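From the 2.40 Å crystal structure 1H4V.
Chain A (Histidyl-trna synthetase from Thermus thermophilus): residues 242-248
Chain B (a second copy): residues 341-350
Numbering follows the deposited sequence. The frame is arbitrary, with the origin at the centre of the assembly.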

# COMPACT_ATOMS: atom_id res chain seq x y z
N ARG A 242 35.52 -8.01 -4.86
CA ARG A 242 36.21 -7.08 -5.74
C ARG A 242 35.30 -5.92 -6.15
O ARG A 242 35.73 -4.77 -6.12
CB ARG A 242 36.72 -7.81 -7.00
CG ARG A 242 37.61 -6.93 -7.86
CD ARG A 242 38.10 -7.66 -9.11
NE ARG A 242 37.04 -7.82 -10.10
CZ ARG A 242 37.23 -8.36 -11.30
NH1 ARG A 242 38.43 -8.79 -11.65
NH2 ARG A 242 36.21 -8.45 -12.15
N HIS A 243 34.06 -6.23 -6.51
CA HIS A 243 33.13 -5.17 -6.90
C HIS A 243 32.84 -4.17 -5.79
O HIS A 243 32.83 -2.97 -6.04
CB HIS A 243 31.82 -5.77 -7.41
CG HIS A 243 31.99 -6.59 -8.65
ND1 HIS A 243 32.82 -6.22 -9.68
CD2 HIS A 243 31.45 -7.78 -9.02
CE1 HIS A 243 32.79 -7.14 -10.63
NE2 HIS A 243 31.96 -8.10 -10.25
N LEU A 244 32.63 -4.65 -4.56
CA LEU A 244 32.34 -3.74 -3.45
C LEU A 244 33.53 -2.83 -3.17
O LEU A 244 33.37 -1.64 -2.88
CB LEU A 244 31.97 -4.52 -2.19
CG LEU A 244 30.69 -5.36 -2.27
CD1 LEU A 244 30.49 -6.10 -0.96
CD2 LEU A 244 29.50 -4.45 -2.57
N GLU A 245 34.73 -3.39 -3.24
CA GLU A 245 35.94 -2.60 -3.01
C GLU A 245 35.94 -1.47 -4.04
O GLU A 245 36.11 -0.30 -3.71
CB GLU A 245 37.18 -3.49 -3.16
N ARG A 246 35.73 -1.85 -5.30
CA ARG A 246 35.71 -0.91 -6.41
C ARG A 246 34.59 0.13 -6.28
O ARG A 246 34.66 1.21 -6.86
CB ARG A 246 35.57 -1.71 -7.71
CG ARG A 246 35.70 -0.88 -8.96
CD ARG A 246 37.10 -0.31 -9.14
NE ARG A 246 37.12 0.59 -10.29
CZ ARG A 246 37.13 0.19 -11.55
NH1 ARG A 246 37.14 -1.10 -11.84
NH2 ARG A 246 37.07 1.08 -12.53
N LEU A 247 33.55 -0.19 -5.51
CA LEU A 247 32.44 0.74 -5.32
C LEU A 247 32.55 1.47 -3.99
O LEU A 247 31.61 2.15 -3.57
CB LEU A 247 31.12 -0.02 -5.38
CG LEU A 247 30.71 -0.45 -6.78
CD1 LEU A 247 29.66 -1.54 -6.73
CD2 LEU A 247 30.22 0.76 -7.55
N SER A 248 33.69 1.34 -3.34
CA SER A 248 33.93 1.98 -2.06
C SER A 248 32.92 1.63 -0.98
O SER A 248 32.67 2.42 -0.07
CB SER A 248 33.99 3.51 -2.22
OG SER A 248 35.24 3.92 -2.75
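Chain B (341-350) VAEAFYLAEA

The strongest polar contact joins Arg A246 to Glu B343. The guanidinium meets the carboxylate with two nitrogens and two oxygens: NH2 of Arg A246 lies 2.7 Å from OE1 of Glu B343, a salt bridge with an N-H...O angle of 143°, and NH1 of Arg A246 lies 3.0 Å from OE2 of Glu B343 at the straighter angle of 167°. OE1 sits at the edge of the guanidinium, near its plane, as expected where N-H groups point at an acceptor. The CA-to-CB bond of Glu B343 points sideways relative to chain A, and its chi1 and chi2, both m, accompany a side chain whose end comes nearer.

The second polar contact is a short hydrogen bond of 2.6 Å between ND1 of His A243 and OH of Tyr B346, with an angle of 158°; either atom could be the donor. The hydroxyl lies near the imidazole plane, in line with the in-plane direction of a ring nitrogen's proton or lone pair. The two rings therefore meet rim to rim, centroids 5.7 Å apart and planes at 60°, without stacking.

Tyr B346 also receives Arg A246 on its face. CG of Arg A246 stands 3.4 Å from the centroid of the Tyr B346 ring and 20° off its normal, a CH-pi contact, while CE1 of Tyr B346 lies over a face of the guanidinium, 3.0 Å from NH1 of Arg A246. The arginine thus packs on the tyrosine on its way to Glu B343.

Apolar packing centres on Leu A247, whose CD1 is 3.4 Å from CE2 of Phe B345. CD2 of Leu A247 lies 4.0 Å from CD2 of Tyr B346 and 3.8 Å from CB of Glu B349. Nearer the start of the stretches, CE1 of His A243 is 4.0 Å from CB of Ala B342, and CB of His A243 approaches the edge of the Phe B345 ring at 4.3 Å from CE2.

Chain B is helical through this contact, with i to i+4 bonds such as Tyr B346 N to Ala B342 O, 2.9 Å. In chain A a helix that begins earlier in the chain runs through 242-246, and Leu A247, at phi/psi -100/10, is the first residue to leave helical values. The helices run in broadly the same direction, crossing at -40° with axes 11.0 Å apart at closest approach. The register agrees: CA of His A243 is 7.9 Å from CA of Ala B342, and CA of Leu A247 is 6.7 Å from CA of Tyr B346, a step of four residues on each chain. Together the stretches bury 420 Å².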

# COMPACT_ATOMS: atom_id res chain seq x y z
N VAL B 341 31.91 -4.94 -18.83
CA VAL B 341 30.65 -5.24 -18.16
C VAL B 341 30.69 -4.69 -16.73
O VAL B 341 29.78 -3.99 -16.29
CB VAL B 341 30.40 -6.76 -18.10
CG1 VAL B 341 29.16 -7.06 -17.27
CG2 VAL B 341 30.27 -7.32 -19.50
N ALA B 342 31.77 -4.99 -16.02
CA ALA B 342 31.94 -4.51 -14.65
C ALA B 342 32.06 -2.99 -14.63
O ALA B 342 31.49 -2.33 -13.76
CB ALA B 342 33.19 -5.12 -14.04
N GLU B 343 32.80 -2.44 -15.58
CA GLU B 343 32.98 -1.00 -15.66
C GLU B 343 31.64 -0.30 -15.94
O GLU B 343 31.42 0.82 -15.49
CB GLU B 343 33.99 -0.64 -16.75
CG GLU B 343 35.34 -1.31 -16.60
CD GLU B 343 36.06 -0.95 -15.31
OE1 GLU B 343 35.99 0.22 -14.88
OE2 GLU B 343 36.72 -1.85 -14.73
N ALA B 344 30.76 -0.96 -16.69
CA ALA B 344 29.46 -0.37 -17.00
C ALA B 344 28.65 -0.28 -15.70
O ALA B 344 27.90 0.69 -15.48
CB ALA B 344 28.72 -1.23 -18.01
N PHE B 345 28.81 -1.29 -14.86
CA PHE B 345 28.12 -1.36 -13.58
C PHE B 345 28.65 -0.26 -12.67
O PHE B 345 27.88 0.44 -12.04
CB PHE B 345 28.34 -2.75 -12.97
CG PHE B 345 28.03 -2.84 -11.50
CD1 PHE B 345 26.78 -2.45 -11.01
CD2 PHE B 345 28.95 -3.37 -10.61
CE1 PHE B 345 26.46 -2.60 -9.66
CE2 PHE B 345 28.64 -3.53 -9.25
CZ PHE B 345 27.40 -3.14 -8.78
N TYR B 346 29.97 -0.09 -12.63
CA TYR B 346 30.58 0.93 -11.77
C TYR B 346 30.14 2.33 -12.18
O TYR B 346 29.89 3.17 -11.33
CB TYR B 346 32.10 0.86 -11.84
CG TYR B 346 32.67 -0.48 -11.44
CD1 TYR B 346 33.88 -0.92 -11.96
CD2 TYR B 346 31.99 -1.30 -10.54
CE1 TYR B 346 34.39 -2.16 -11.60
CE2 TYR B 346 32.50 -2.54 -10.18
CZ TYR B 346 33.70 -2.96 -10.71
OH TYR B 346 34.22 -4.19 -10.35
N LEU B 347 30.06 2.56 -13.48
CA LEU B 347 29.64 3.86 -14.00
C LEU B 347 28.16 4.11 -13.69
O LEU B 347 27.80 5.18 -13.21
CB LEU B 347 29.88 3.94 -15.51
CG LEU B 347 29.36 5.21 -16.20
CD1 LEU B 347 29.93 6.44 -15.52
CD2 LEU B 347 29.73 5.18 -17.68
N ALA B 348 27.31 3.13 -13.96
CA ALA B 348 25.89 3.28 -13.68
C ALA B 348 25.67 3.56 -12.18
O ALA B 348 24.87 4.41 -11.81
CB ALA B 348 25.12 2.04 -14.11
N GLU B 349 26.39 2.84 -11.33
CA GLU B 349 26.24 3.05 -9.89
C GLU B 349 26.68 4.45 -9.48
O GLU B 349 26.14 5.02 -8.53
CB GLU B 349 27.04 2.00 -9.11
CG GLU B 349 26.17 0.92 -8.46
CD GLU B 349 25.13 1.50 -7.52
OE1 GLU B 349 25.51 2.25 -6.59
OE2 GLU B 349 23.92 1.21 -7.70
N ALA B 350 27.64 5.02 -10.20
CA ALA B 350 28.13 6.36 -9.91
C ALA B 350 27.12 7.43 -10.32
O ALA B 350 27.17 8.56 -9.84
CB ALA B 350 29.45 6.60 -10.64